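PDB 4K9Q: benzoylformate Decarboxylase from Polynucleobacter necessarius, which probably decarboxylates benzoylformate to benzaldehyde and carbon dioxide, using bound thiamine diphosphate and magnesium as cofactors. Local coordinates for residues Y41-Q46 with G438-V443. Sequence-based numbering, arbitrary orientation.
Sequences YVLALQ and GIYTGV
Thr441, on the helix 438-445, gives its hydroxyl to the backbone carbonyl of Leu43 at the end of the strand 40-43. Its OG1 lies 2.8 Å from Leu43 O, in the carbonyl plane and on a lone pair, with a C=O...OG1 angle of 132°. A water accepts from Leu45 N at 2.9 Å and donates to the same OG1, so the hydroxyl is gripped twice and links two backbone positions, one directly and one through water. Ala44 CB lies alongside Thr441 OG1, at 3.4 Å. With OG1 anti to the carbonyl carbon (chi1 -60°), the hydroxyl reaches Leu43 O, and CG2, anti to the backbone N, meets Val42.

Carbon contacts add to these bonds. Thr441 CG2 presses closely on Val42 CG1 at 3.5 Å, the two side chains crossing at about a right angle. Leu45 crosses Tyr440 similarly: its CG sits 3.6 Å from Tyr440 CD2, and its CD1 rests against Tyr440 CB and CG. Leu43 CD2 lies more loosely at the edge of the Tyr440 ring, near CE2. Tyr440 OH is hydrogen-bonded to Pro480 O of a second subunit.

This buried seam, away from the catalytic magnesium, joins the N-terminal (pyrimidine-type) and C-terminal (diphosphate-type) domains of a thiamine diphosphate enzyme within one chain. Helix 47-61 covers Ala44 and Thr441, helix 403-417 packs on Val42 and Thr441, and strand 19-22 pairs alongside 40-43, outermost of its parallel sheet within this chain.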
loop_
_atom_site.group_PDB
_atom_site.type_symbol
_atom_site.label_atom_id
_atom_site.label_comp_id
_atom_site.label_asym_id
_atom_site.label_seq_id
_atom_site.Cartn_x
_atom_site.Cartn_y
_atom_site.Cartn_z
ATOM N N TYR A 41 -26.362 -5.507 20.285
ATOM C CA TYR A 41 -25.299 -6.323 19.705
ATOM C C TYR A 41 -25.949 -7.484 18.981
ATOM O O TYR A 41 -26.786 -8.197 19.553
ATOM C CB TYR A 41 -24.364 -6.854 20.788
ATOM C CG TYR A 41 -23.178 -7.624 20.249
ATOM C CD1 TYR A 41 -23.269 -8.984 19.981
ATOM C CD2 TYR A 41 -21.965 -6.987 19.999
ATOM C CE1 TYR A 41 -22.193 -9.686 19.486
ATOM C CE2 TYR A 41 -20.875 -7.687 19.509
ATOM C CZ TYR A 41 -20.996 -9.040 19.256
ATOM O OH TYR A 41 -19.924 -9.750 18.765
ATOM N N VAL A 42 -25.553 -7.671 17.729
ATOM C CA VAL A 42 -26.080 -8.745 16.896
ATOM C C VAL A 42 -24.958 -9.710 16.531
ATOM O O VAL A 42 -24.060 -9.367 15.751
ATOM C CB VAL A 42 -26.715 -8.196 15.596
ATOM C CG1 VAL A 42 -27.180 -9.344 14.691
ATOM C CG2 VAL A 42 -27.865 -7.256 15.912
ATOM N N LEU A 43 -25.016 -10.919 17.083
ATOM C CA LEU A 43 -24.005 -11.935 16.814
ATOM C C LEU A 43 -24.230 -12.575 15.462
ATOM O O LEU A 43 -25.367 -12.942 15.124
ATOM C CB LEU A 43 -24.040 -13.033 17.890
ATOM C CG LEU A 43 -23.123 -14.231 17.641
ATOM C CD1 LEU A 43 -21.640 -13.833 17.755
ATOM C CD2 LEU A 43 -23.471 -15.388 18.592
ATOM N N ALA A 44 -23.155 -12.712 14.687
ATOM C CA ALA A 44 -23.169 -13.660 13.575
ATOM C C ALA A 44 -21.965 -14.601 13.683
ATOM O O ALA A 44 -20.951 -14.267 14.310
ATOM C CB ALA A 44 -23.189 -12.931 12.238
ATOM N N LEU A 45 -22.095 -15.781 13.087
ATOM C CA LEU A 45 -21.143 -16.867 13.305
ATOM C C LEU A 45 -19.884 -16.789 12.462
ATOM O O LEU A 45 -18.930 -17.513 12.734
ATOM C CB LEU A 45 -21.807 -18.222 13.033
ATOM C CG LEU A 45 -22.995 -18.608 13.921
ATOM C CD1 LEU A 45 -23.608 -19.884 13.368
ATOM C CD2 LEU A 45 -22.553 -18.783 15.370
ATOM N N GLN A 46 -19.889 -15.958 11.421
ATOM C CA GLN A 46 -18.715 -15.813 10.560
ATOM C C GLN A 46 -18.708 -14.384 10.018
ATOM O O GLN A 46 -19.771 -13.778 9.856
ATOM C CB GLN A 46 -18.743 -16.849 9.428
ATOM C CG GLN A 46 -17.371 -17.185 8.842
ATOM C CD GLN A 46 -17.058 -16.408 7.572
ATOM O OE1 GLN A 46 -17.837 -15.551 7.145
ATOM N NE2 GLN A 46 -15.921 -16.720 6.955
ATOM N N GLY A 438 -25.340 -17.195 8.075
ATOM C CA GLY A 438 -26.194 -16.040 8.319
ATOM C C GLY A 438 -27.583 -16.426 8.809
ATOM O O GLY A 438 -28.225 -15.667 9.532
ATOM N N ILE A 439 -28.056 -17.601 8.400
ATOM C CA ILE A 439 -29.375 -18.078 8.823
ATOM C C ILE A 439 -29.515 -18.055 10.345
ATOM O O ILE A 439 -30.565 -17.688 10.886
ATOM C CB ILE A 439 -29.640 -19.508 8.306
ATOM C CG1 ILE A 439 -29.628 -19.523 6.773
ATOM C CG2 ILE A 439 -30.975 -20.031 8.823
ATOM C CD1 ILE A 439 -29.707 -20.925 6.189
ATOM N N TYR A 440 -28.444 -18.432 11.037
ATOM C CA TYR A 440 -28.448 -18.470 12.489
ATOM C C TYR A 440 -28.861 -17.131 13.085
ATOM O O TYR A 440 -29.640 -17.074 14.031
ATOM C CB TYR A 440 -27.067 -18.865 13.005
ATOM C CG TYR A 440 -27.003 -19.037 14.508
ATOM C CD1 TYR A 440 -27.653 -20.103 15.135
ATOM C CD2 TYR A 440 -26.294 -18.144 15.300
ATOM C CE1 TYR A 440 -27.594 -20.266 16.513
ATOM C CE2 TYR A 440 -26.224 -18.300 16.675
ATOM C CZ TYR A 440 -26.877 -19.358 17.275
ATOM O OH TYR A 440 -26.788 -19.485 18.646
ATOM N N THR A 441 -28.330 -16.045 12.537
ATOM C CA THR A 441 -28.643 -14.723 13.069
ATOM C C THR A 441 -30.115 -14.402 12.838
ATOM O O THR A 441 -30.779 -13.850 13.714
ATOM C CB THR A 441 -27.751 -13.641 12.435
ATOM O OG1 THR A 441 -26.381 -13.946 12.725
ATOM C CG2 THR A 441 -28.085 -12.270 13.019
ATOM N N GLY A 442 -30.618 -14.752 11.662
ATOM C CA GLY A 442 -32.036 -14.601 11.371
ATOM C C GLY A 442 -32.889 -15.314 12.414
ATOM O O GLY A 442 -33.836 -14.756 12.949
ATOM N N VAL A 443 -32.559 -16.566 12.692
ATOM C CA VAL A 443 -33.324 -17.349 13.659
ATOM C C VAL A 443 -33.226 -16.756 15.070
ATOM O O VAL A 443 -34.242 -16.557 15.746
ATOM C CB VAL A 443 -32.887 -18.822 13.648
ATOM C CG1 VAL A 443 -33.606 -19.591 14.731
ATOM C CG2 VAL A 443 -33.197 -19.436 12.281
HETATM O O HOH W 1 -24.686 -16.061 11.874
#